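Local structure of putative glucosidase lplD, ALPHA-GALACTURONIDASE (Bacillus subtilis, 3FEF) at residues 133-144 and 159-168; 189-200 and 212-220. The protein hydrolyses alpha-1,4-linked galacturonides such as di-galacturonate, releasing alpha-D-galacturonate, as an NAD- and manganese-dependent family 4 glycosidase. All coordinates share one frame; numbering follows the deposited sequence.

Overall arrangement
Contact 1 (133-144 with 159-168) is mostly buried, in the parallel sheet of the Rossmann-like part. Contact 2 (189-200 with 212-220) is partly buried and belongs to an antiparallel hairpin. The two share no secondary-structure element. Contacts 1 and 2 have centres about 33 Å apart and nearest atoms about 10 Å apart. Contact 1 buries more surface, 825 against 581 Å². Apolar side chains surround its strand pair, and a lysine crosses a tryptophan. In contact 2 Y215 is sandwiched between V191 and R216 at the open end of the hairpin, beside a salt-bridge network of R193, E195, D196 and R198. Contact 1 touches no other chain, whereas contact 2 reaches a second subunit.

Contact 1: 133-144 and 159-168; sequences IRDYAPESWVIN and VFPGIKAIGC
K164 lies across the W141 indole at about a right angle. K164 CB sits over one face, 3.6 Å from the centroid of the W141 six-membered ring. The chain then bends at chi2 and chi3, which carries K164 CE past W141 NE1 at 3.5 Å. At the tip, K164 NZ gives a 2.6 Å hydrogen bond to E139 O, reaching it from above the carbonyl plane. The carboxylate of E139 adds a long salt bridge, with E139 OE1 3.8 Å from K164 NZ. N371 OD1 accepts from both W141 NE1 and K164 NZ, so one amide oxygen ties the indole and the ammonium together.

Behind this pair run the parallel strands 141-144 and 164-167, with axes 4.6 Å apart at closest approach. They are joined by helix 149-159 as a beta-alpha-beta unit, and 164-167 is the last strand of the six-stranded Rossmann-type sheet. V142 N donates to K164 O and I166 N to V142 O. N144 N donates to I166 O and C168 N to N144 O. V142 and A165 lie on one face of the sheet, with their CB atoms 3.7 Å apart. I143 and I166 lie on the other, against helix 328-335. I143 CG2 also meets C168 SG at 3.6 Å. C168 precedes C169, a ligand of the bound magnesium.

Further out, F160 packs on the end of helix 112-136. Its CG is anti to the backbone N (chi1 177°), which turns the ring toward that helix. R134 CB therefore lies over one face, 3.9 Å from the centroid of the F160 ring. The opposite face lies on the backbone of G162 and I163. Two waters complete this end. One links P138 O and S140 O to K164 N, and the other links P138 O to G162 O.

Contact 2: 189-200 and 212-220; sequences IEVPRREDIRVN and KASYRHIDL
Y215 packs against V191, D196 and I189, and most atoms of its side chain meet something across the contact. Y215 CB lies 4.2 Å from I197 CD1. CG is anti to the backbone N (chi1 171°), which turns the ring toward D196 and the loop 189-193. On one side of the ring, Y215 CD1 comes 3.6 Å from D196 O, near the ring plane. The next atom, Y215 CE1, touches D196 CB at 3.7 Å, also at the edge. On the other side, Y215 CE2 meets I189 CD1. V191 CG2 lies over the centre of one face as a CH-pi contact, 9° off the ring normal, and R216 CG covers the opposite face. At the tip, Y215 OH lies 3.7 Å from P192 CD. An alanine here is likely to open a gap between V191 and R216 and leave I189 and P192 without their aromatic partner.

The backbone behind this ring is a beta hairpin, strands 197-202 and 207-215. Segment 212-220 lies within the C-terminal family 4 region. R198 and S214 form a hydrogen-bonded antiparallel pair, R198 N to S214 O and S214 N to R198 O, both 2.9 Å. N200 N donates to K212 O in a nearly straight bond (176° at the hydrogen). Between them, V199 CG1 packs on A213 CB. I197 CG2 meets L220 CD1 at 3.5 Å, on the same side of the sheet as Y215.

Beyond the paired residues, a water bridges D196 O and R216 N. R193 holds D196 OD1 by a salt bridge. The main partner of R198 is E340 of the second subunit; D196 OD1 is at long range. N200 OD1 accepts from Q374 of that subunit.

Contact 1: 133-144 and 159-168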
loop_
_atom_site.group_PDB
_atom_site.type_symbol
_atom_site.label_atom_id
_atom_site.label_comp_id
_atom_site.label_asym_id
_atom_site.label_seq_id
_atom_site.Cartn_x
_atom_site.Cartn_y
_atom_site.Cartn_z
ATOM N N ILE A 133 7.637 10.867 28.631
ATOM C CA ILE A 133 6.252 10.421 28.538
ATOM C C ILE A 133 6.192 8.899 28.497
ATOM O O ILE A 133 5.393 8.283 29.195
ATOM C CB ILE A 133 5.586 11.009 27.290
ATOM C CG1 ILE A 133 5.473 12.521 27.446
ATOM C CG2 ILE A 133 4.225 10.363 27.043
ATOM C CD1 ILE A 133 5.151 13.229 26.170
ATOM N N ARG A 134 7.038 8.284 27.679
ATOM C CA ARG A 134 7.109 6.819 27.661
ATOM C C ARG A 134 7.417 6.254 29.050
ATOM O O ARG A 134 6.841 5.252 29.461
ATOM C CB ARG A 134 8.211 6.335 26.723
ATOM C CG ARG A 134 8.255 4.805 26.592
ATOM C CD ARG A 134 9.389 4.377 25.696
ATOM N NE ARG A 134 10.664 4.732 26.307
ATOM C CZ ARG A 134 11.823 4.788 25.658
ATOM N NH1 ARG A 134 11.870 4.535 24.360
ATOM N NH2 ARG A 134 12.933 5.110 26.311
ATOM N N ASP A 135 8.339 6.892 29.760
ATOM C CA ASP A 135 8.787 6.366 31.041
ATOM C C ASP A 135 7.740 6.613 32.128
ATOM O O ASP A 135 7.434 5.724 32.887
ATOM C CB ASP A 135 10.133 6.978 31.444
ATOM C CG ASP A 135 11.278 6.568 30.514
ATOM O OD1 ASP A 135 11.177 5.516 29.852
ATOM O OD2 ASP A 135 12.289 7.304 30.445
ATOM N N TYR A 136 7.159 7.805 32.180
ATOM C CA TYR A 136 6.290 8.146 33.317
ATOM C C TYR A 136 4.793 8.245 33.072
ATOM O O TYR A 136 4.036 8.260 34.022
ATOM C CB TYR A 136 6.792 9.429 33.984
ATOM C CG TYR A 136 8.282 9.375 34.204
ATOM C CD1 TYR A 136 8.834 8.438 35.074
ATOM C CD2 TYR A 136 9.137 10.215 33.506
ATOM C CE1 TYR A 136 10.189 8.362 35.259
ATOM C CE2 TYR A 136 10.504 10.143 33.685
ATOM C CZ TYR A 136 11.022 9.210 34.567
ATOM O OH TYR A 136 12.377 9.122 34.764
ATOM N N ALA A 137 4.350 8.323 31.821
ATOM C CA ALA A 137 2.929 8.555 31.561
ATOM C C ALA A 137 2.537 7.990 30.209
ATOM O O ALA A 137 1.912 8.668 29.391
ATOM C CB ALA A 137 2.629 10.042 31.630
ATOM N N PRO A 138 2.936 6.739 29.963
ATOM C CA PRO A 138 2.750 6.042 28.697
ATOM C C PRO A 138 1.323 6.088 28.180
ATOM O O PRO A 138 1.114 6.024 26.976
ATOM C CB PRO A 138 3.148 4.593 29.026
ATOM C CG PRO A 138 3.414 4.560 30.528
ATOM C CD PRO A 138 3.762 5.960 30.896
ATOM N N GLU A 139 0.348 6.200 29.071
ATOM C CA GLU A 139 -1.032 6.083 28.659
ATOM C C GLU A 139 -1.739 7.435 28.586
ATOM O O GLU A 139 -2.914 7.498 28.304
ATOM C CB GLU A 139 -1.800 5.140 29.596
ATOM C CG GLU A 139 -1.324 3.686 29.595
ATOM C CD GLU A 139 -2.143 2.795 28.670
ATOM O OE1 GLU A 139 -2.660 3.292 27.638
ATOM O OE2 GLU A 139 -2.279 1.590 28.975
ATOM N N SER A 140 -1.031 8.523 28.837
ATOM C CA SER A 140 -1.669 9.836 28.741
ATOM C C SER A 140 -1.900 10.236 27.287
ATOM O O SER A 140 -1.224 9.734 26.375
ATOM C CB SER A 140 -0.797 10.885 29.412
ATOM O OG SER A 140 0.525 10.810 28.891
ATOM N N TRP A 141 -2.856 11.137 27.065
ATOM C CA TRP A 141 -2.954 11.821 25.780
ATOM C C TRP A 141 -2.068 13.054 25.790
ATOM O O TRP A 141 -2.018 13.780 26.777
ATOM C CB TRP A 141 -4.409 12.169 25.440
ATOM C CG TRP A 141 -5.094 10.996 24.893
ATOM C CD1 TRP A 141 -5.839 10.047 25.592
ATOM C CD2 TRP A 141 -5.066 10.568 23.534
ATOM N NE1 TRP A 141 -6.270 9.079 24.720
ATOM C CE2 TRP A 141 -5.815 9.376 23.455
ATOM C CE3 TRP A 141 -4.492 11.091 22.366
ATOM C CZ2 TRP A 141 -6.006 8.697 22.249
ATOM C CZ3 TRP A 141 -4.667 10.409 21.181
ATOM C CH2 TRP A 141 -5.422 9.223 21.132
ATOM N N VAL A 142 -1.358 13.270 24.689
ATOM C CA VAL A 142 -0.385 14.360 24.554
ATOM C C VAL A 142 -0.918 15.358 23.528
ATOM O O VAL A 142 -1.240 14.981 22.411
ATOM C CB VAL A 142 0.969 13.805 24.036
ATOM C CG1 VAL A 142 2.021 14.895 23.995
ATOM C CG2 VAL A 142 1.438 12.649 24.915
ATOM N N ILE A 143 -1.065 16.619 23.909
ATOM C CA ILE A 143 -1.442 17.628 22.937
ATOM C C ILE A 143 -0.286 18.577 22.697
ATOM O O ILE A 143 0.085 19.325 23.571
ATOM C CB ILE A 143 -2.688 18.434 23.383
ATOM C CG1 ILE A 143 -3.811 17.490 23.825
ATOM C CG2 ILE A 143 -3.144 19.383 22.252
ATOM C CD1 ILE A 143 -5.042 18.240 24.348
ATOM N N ASN A 144 0.277 18.549 21.497
ATOM C CA ASN A 144 1.374 19.445 21.165
ATOM C C ASN A 144 0.907 20.729 20.476
ATOM O O ASN A 144 0.133 20.701 19.519
ATOM C CB ASN A 144 2.404 18.714 20.289
ATOM C CG ASN A 144 3.571 19.603 19.899
ATOM O OD1 ASN A 144 4.099 20.351 20.720
ATOM N ND2 ASN A 144 3.975 19.531 18.641
ATOM N N VAL A 159 10.120 8.314 18.336
ATOM C CA VAL A 159 10.863 7.946 19.526
ATOM C C VAL A 159 10.022 7.076 20.461
ATOM O O VAL A 159 10.551 6.210 21.159
ATOM C CB VAL A 159 11.380 9.194 20.258
ATOM C CG1 VAL A 159 12.128 8.799 21.526
ATOM C CG2 VAL A 159 12.268 10.001 19.318
ATOM N N PHE A 160 8.711 7.291 20.452
ATOM C CA PHE A 160 7.778 6.462 21.235
ATOM C C PHE A 160 6.614 6.076 20.327
ATOM O O PHE A 160 5.587 6.767 20.304
ATOM C CB PHE A 160 7.300 7.271 22.441
ATOM C CG PHE A 160 6.270 6.575 23.304
ATOM C CD1 PHE A 160 6.114 5.185 23.276
ATOM C CD2 PHE A 160 5.492 7.317 24.178
ATOM C CE1 PHE A 160 5.170 4.556 24.066
ATOM C CE2 PHE A 160 4.542 6.694 24.990
ATOM C CZ PHE A 160 4.383 5.301 24.936
ATOM N N PRO A 161 6.784 4.992 19.542
ATOM C CA PRO A 161 5.768 4.603 18.542
ATOM C C PRO A 161 4.382 4.436 19.124
ATOM O O PRO A 161 3.393 4.696 18.433
ATOM C CB PRO A 161 6.294 3.264 17.991
ATOM C CG PRO A 161 7.823 3.413 18.107
ATOM C CD PRO A 161 8.035 4.218 19.399
ATOM N N GLY A 162 4.294 4.019 20.386
ATOM C CA GLY A 162 2.979 3.818 21.007
ATOM C C GLY A 162 2.362 5.074 21.622
ATOM O O GLY A 162 1.276 5.027 22.208
ATOM N N ILE A 163 3.056 6.202 21.522
ATOM C CA ILE A 163 2.561 7.397 22.161
ATOM C C ILE A 163 1.155 7.760 21.633
ATOM O O ILE A 163 0.824 7.500 20.481
ATOM C CB ILE A 163 3.521 8.565 21.922
ATOM C CG1 ILE A 163 3.280 9.674 22.950
ATOM C CG2 ILE A 163 3.389 9.074 20.493
ATOM C CD1 ILE A 163 4.250 10.855 22.828
ATOM N N LYS A 164 0.350 8.382 22.481
ATOM C CA LYS A 164 -0.949 8.905 22.088
ATOM C C LYS A 164 -0.896 10.420 21.991
ATOM O O LYS A 164 -1.186 11.116 22.959
ATOM C CB LYS A 164 -1.997 8.477 23.099
ATOM C CG LYS A 164 -2.246 6.993 23.056
ATOM C CD LYS A 164 -2.533 6.448 24.465
ATOM C CE LYS A 164 -4.000 6.476 24.778
ATOM N NZ LYS A 164 -4.150 6.441 26.240
ATOM N N ALA A 165 -0.524 10.923 20.817
ATOM C CA ALA A 165 -0.274 12.340 20.640
ATOM C C ALA A 165 -0.986 12.974 19.453
ATOM O O ALA A 165 -1.032 12.411 18.345
ATOM C CB ALA A 165 1.246 12.602 20.517
ATOM N N ILE A 166 -1.484 14.185 19.681
ATOM C CA ILE A 166 -1.949 15.018 18.580
ATOM C C ILE A 166 -1.280 16.380 18.646
ATOM O O ILE A 166 -0.817 16.805 19.701
ATOM C CB ILE A 166 -3.439 15.209 18.633
ATOM C CG1 ILE A 166 -3.815 16.088 19.834
ATOM C CG2 ILE A 166 -4.138 13.843 18.762
ATOM C CD1 ILE A 166 -5.323 16.174 20.053
ATOM N N GLY A 167 -1.223 17.050 17.505
ATOM C CA GLY A 167 -0.827 18.437 17.446
ATOM C C GLY A 167 -2.053 19.294 17.168
ATOM O O GLY A 167 -2.912 18.918 16.338
ATOM N N CYS A 168 -2.127 20.445 17.855
ATOM C CA CYS A 168 -3.235 21.396 17.703
ATOM C C CYS A 168 -2.800 22.771 17.235
ATOM O O CYS A 168 -1.796 23.313 17.683
ATOM C CB CYS A 168 -3.998 21.573 19.021
ATOM S SG CYS A 168 -5.055 20.192 19.345
HETATM O O HOH W 1 0.922 8.481 25.359
HETATM O O HOH W 2 0.551 4.525 24.848
#

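Contact 2: 189-200 and 212-220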
loop_
_atom_site.group_PDB
_atom_site.type_symbol
_atom_site.label_atom_id
_atom_site.label_comp_id
_atom_site.label_asym_id
_atom_site.label_seq_id
_atom_site.Cartn_x
_atom_site.Cartn_y
_atom_site.Cartn_z
ATOM N N ILE A 189 -27.487 36.517 6.015
ATOM C CA ILE A 189 -27.908 35.772 7.204
ATOM C C ILE A 189 -26.809 35.590 8.248
ATOM O O ILE A 189 -25.632 35.458 7.920
ATOM C CB ILE A 189 -28.514 34.415 6.835
ATOM C CG1 ILE A 189 -27.439 33.451 6.335
ATOM C CG2 ILE A 189 -29.596 34.597 5.778
ATOM C CD1 ILE A 189 -28.017 32.216 5.663
ATOM N N GLU A 190 -27.213 35.597 9.513
ATOM C CA GLU A 190 -26.297 35.399 10.633
ATOM C C GLU A 190 -25.723 33.990 10.675
ATOM O O GLU A 190 -26.349 33.033 10.243
ATOM C CB GLU A 190 -27.027 35.659 11.945
ATOM C CG GLU A 190 -27.571 37.054 12.047
ATOM C CD GLU A 190 -26.471 38.081 12.032
ATOM O OE1 GLU A 190 -25.674 38.110 12.995
ATOM O OE2 GLU A 190 -26.401 38.861 11.062
ATOM N N VAL A 191 -24.518 33.869 11.205
ATOM C CA VAL A 191 -23.979 32.566 11.568
ATOM C C VAL A 191 -23.635 32.710 13.025
ATOM O O VAL A 191 -22.868 33.591 13.380
ATOM C CB VAL A 191 -22.726 32.206 10.766
ATOM C CG1 VAL A 191 -22.062 30.975 11.359
ATOM C CG2 VAL A 191 -23.086 31.963 9.308
ATOM N N PRO A 192 -24.238 31.867 13.883
ATOM C CA PRO A 192 -24.097 31.984 15.336
ATOM C C PRO A 192 -22.711 31.570 15.853
ATOM O O PRO A 192 -22.218 32.141 16.824
ATOM C CB PRO A 192 -25.181 31.030 15.880
ATOM C CG PRO A 192 -25.869 30.413 14.674
ATOM C CD PRO A 192 -25.001 30.669 13.488
ATOM N N ARG A 193 -22.088 30.589 15.209
ATOM C CA ARG A 193 -20.782 30.096 15.649
ATOM C C ARG A 193 -19.933 29.680 14.462
ATOM O O ARG A 193 -20.445 29.099 13.499
ATOM C CB ARG A 193 -20.960 28.890 16.571
ATOM C CG ARG A 193 -21.260 29.235 18.015
ATOM C CD ARG A 193 -22.126 28.159 18.663
ATOM N NE ARG A 193 -22.410 27.039 17.764
ATOM C CZ ARG A 193 -21.924 25.810 17.906
ATOM N NH1 ARG A 193 -21.108 25.520 18.907
ATOM N NH2 ARG A 193 -22.255 24.863 17.039
ATOM N N ARG A 194 -18.633 29.957 14.533
ATOM C CA ARG A 194 -17.733 29.520 13.473
ATOM C C ARG A 194 -17.753 27.996 13.357
ATOM O O ARG A 194 -17.485 27.453 12.292
ATOM C CB ARG A 194 -16.312 30.080 13.646
ATOM C CG ARG A 194 -15.565 29.611 14.894
ATOM C CD ARG A 194 -14.508 28.569 14.558
ATOM N NE ARG A 194 -13.905 28.010 15.765
ATOM C CZ ARG A 194 -13.854 26.712 16.050
ATOM N NH1 ARG A 194 -14.343 25.818 15.201
ATOM N NH2 ARG A 194 -13.282 26.306 17.174
ATOM N N GLU A 195 -18.111 27.318 14.444
ATOM C CA GLU A 195 -18.313 25.869 14.407
ATOM C C GLU A 195 -19.303 25.452 13.332
ATOM O O GLU A 195 -19.136 24.407 12.723
ATOM C CB GLU A 195 -18.822 25.348 15.753
ATOM C CG GLU A 195 -17.779 25.344 16.851
ATOM C CD GLU A 195 -17.828 26.579 17.764
ATOM O OE1 GLU A 195 -18.260 27.678 17.333
ATOM O OE2 GLU A 195 -17.420 26.431 18.932
ATOM N N ASP A 196 -20.355 26.244 13.122
ATOM C CA ASP A 196 -21.379 25.901 12.135
ATOM C C ASP A 196 -20.871 25.930 10.680
ATOM O O ASP A 196 -21.589 25.547 9.755
ATOM C CB ASP A 196 -22.565 26.847 12.254
ATOM C CG ASP A 196 -23.252 26.745 13.605
ATOM O OD1 ASP A 196 -23.196 25.644 14.214
ATOM O OD2 ASP A 196 -23.836 27.764 14.053
ATOM N N ILE A 197 -19.664 26.426 10.471
ATOM C CA ILE A 197 -19.064 26.363 9.153
ATOM C C ILE A 197 -18.372 25.022 9.105
ATOM O O ILE A 197 -17.289 24.864 9.649
ATOM C CB ILE A 197 -18.037 27.484 8.915
ATOM C CG1 ILE A 197 -18.659 28.838 9.274
ATOM C CG2 ILE A 197 -17.575 27.477 7.430
ATOM C CD1 ILE A 197 -19.821 29.193 8.340
ATOM N N ARG A 198 -19.032 24.051 8.493
ATOM C CA ARG A 198 -18.569 22.678 8.524
ATOM C C ARG A 198 -17.672 22.497 7.332
ATOM O O ARG A 198 -18.121 22.583 6.175
ATOM C CB ARG A 198 -19.761 21.732 8.435
ATOM C CG ARG A 198 -20.793 21.980 9.542
ATOM C CD ARG A 198 -20.325 21.425 10.882
ATOM N NE ARG A 198 -21.158 21.898 11.988
ATOM C CZ ARG A 198 -20.918 21.646 13.277
ATOM N NH1 ARG A 198 -19.873 20.905 13.634
ATOM N NH2 ARG A 198 -21.721 22.138 14.213
ATOM N N VAL A 199 -16.399 22.276 7.600
ATOM C CA VAL A 199 -15.450 22.252 6.517
ATOM C C VAL A 199 -14.764 20.897 6.432
ATOM O O VAL A 199 -14.544 20.227 7.453
ATOM C CB VAL A 199 -14.405 23.410 6.662
ATOM C CG1 VAL A 199 -15.083 24.772 6.553
ATOM C CG2 VAL A 199 -13.628 23.298 7.970
ATOM N N ASN A 200 -14.437 20.482 5.215
ATOM C CA ASN A 200 -13.555 19.350 5.030
ATOM C C ASN A 200 -12.152 19.873 4.805
ATOM O O ASN A 200 -11.817 20.345 3.716
ATOM C CB ASN A 200 -13.993 18.465 3.859
ATOM C CG ASN A 200 -13.120 17.221 3.718
ATOM O OD1 ASN A 200 -13.018 16.434 4.641
ATOM N ND2 ASN A 200 -12.478 17.054 2.572
ATOM N N LYS A 212 -14.233 21.126 0.717
ATOM C CA LYS A 212 -15.688 21.144 0.806
ATOM C C LYS A 212 -16.035 21.913 2.063
ATOM O O LYS A 212 -15.317 21.834 3.065
ATOM C CB LYS A 212 -16.279 19.734 0.935
ATOM C CG LYS A 212 -15.826 18.715 -0.090
ATOM C CD LYS A 212 -16.039 17.304 0.482
ATOM C CE LYS A 212 -15.637 16.214 -0.503
ATOM N NZ LYS A 212 -15.322 14.914 0.185
ATOM N N ALA A 213 -17.135 22.650 2.006
ATOM C CA ALA A 213 -17.552 23.497 3.097
ATOM C C ALA A 213 -19.034 23.823 2.978
ATOM O O ALA A 213 -19.579 23.989 1.878
ATOM C CB ALA A 213 -16.725 24.773 3.100
ATOM N N SER A 214 -19.697 23.899 4.112
ATOM C CA SER A 214 -21.102 24.191 4.098
ATOM C C SER A 214 -21.510 24.930 5.350
ATOM O O SER A 214 -20.854 24.817 6.418
ATOM C CB SER A 214 -21.909 22.904 3.979
ATOM O OG SER A 214 -21.661 22.048 5.083
ATOM N N TYR A 215 -22.586 25.698 5.207
ATOM C CA TYR A 215 -23.312 26.219 6.358
ATOM C C TYR A 215 -24.732 25.666 6.228
ATOM O O TYR A 215 -25.439 25.981 5.263
ATOM C CB TYR A 215 -23.305 27.751 6.384
ATOM C CG TYR A 215 -24.227 28.285 7.453
ATOM C CD1 TYR A 215 -23.979 28.020 8.795
ATOM C CD2 TYR A 215 -25.387 28.982 7.121
ATOM C CE1 TYR A 215 -24.836 28.456 9.779
ATOM C CE2 TYR A 215 -26.260 29.437 8.105
ATOM C CZ TYR A 215 -25.965 29.172 9.431
ATOM O OH TYR A 215 -26.801 29.601 10.423
ATOM N N ARG A 216 -25.130 24.779 7.136
ATOM C CA ARG A 216 -26.407 24.085 6.973
ATOM C C ARG A 216 -26.475 23.472 5.587
ATOM O O ARG A 216 -25.593 22.723 5.188
ATOM C CB ARG A 216 -27.574 25.068 7.112
ATOM C CG ARG A 216 -27.388 26.018 8.263
ATOM C CD ARG A 216 -28.078 25.531 9.485
ATOM N NE ARG A 216 -29.247 26.365 9.749
ATOM C CZ ARG A 216 -29.395 27.127 10.830
ATOM N NH1 ARG A 216 -28.458 27.140 11.775
ATOM N NH2 ARG A 216 -30.494 27.864 10.973
ATOM N N HIS A 217 -27.521 23.819 4.847
ATOM C CA HIS A 217 -27.757 23.222 3.539
ATOM C C HIS A 217 -26.985 23.905 2.390
ATOM O O HIS A 217 -27.043 23.461 1.259
ATOM C CB HIS A 217 -29.252 23.229 3.247
ATOM C CG HIS A 217 -29.851 24.600 3.235
ATOM N ND1 HIS A 217 -30.135 25.300 4.392
ATOM C CD2 HIS A 217 -30.223 25.402 2.208
ATOM C CE1 HIS A 217 -30.648 26.478 4.076
ATOM N NE2 HIS A 217 -30.711 26.564 2.757
ATOM N N ILE A 218 -26.249 24.967 2.686
ATOM C CA ILE A 218 -25.637 25.767 1.639
ATOM C C ILE A 218 -24.178 25.384 1.364
ATOM O O ILE A 218 -23.376 25.257 2.282
ATOM C CB ILE A 218 -25.715 27.272 1.998
ATOM C CG1 ILE A 218 -27.173 27.732 2.063
ATOM C CG2 ILE A 218 -24.936 28.101 1.001
ATOM C CD1 ILE A 218 -27.438 28.790 3.145
ATOM N N ASP A 219 -23.846 25.199 0.093
ATOM C CA ASP A 219 -22.472 24.940 -0.313
ATOM C C ASP A 219 -21.676 26.245 -0.318
ATOM O O ASP A 219 -22.046 27.188 -1.003
ATOM C CB ASP A 219 -22.461 24.339 -1.709
ATOM C CG ASP A 219 -21.090 23.857 -2.120
ATOM O OD1 ASP A 219 -20.085 24.269 -1.492
ATOM O OD2 ASP A 219 -21.016 23.087 -3.097
ATOM N N LEU A 220 -20.586 26.301 0.440
ATOM C CA LEU A 220 -19.844 27.548 0.555
ATOM C C LEU A 220 -18.816 27.733 -0.547
ATOM O O LEU A 220 -18.318 28.843 -0.733
ATOM C CB LEU A 220 -19.180 27.703 1.937
ATOM C CG LEU A 220 -20.153 27.652 3.123
ATOM C CD1 LEU A 220 -19.441 27.915 4.448
ATOM C CD2 LEU A 220 -21.273 28.630 2.933
HETATM O O HOH W 3 -23.630 24.116 9.170
#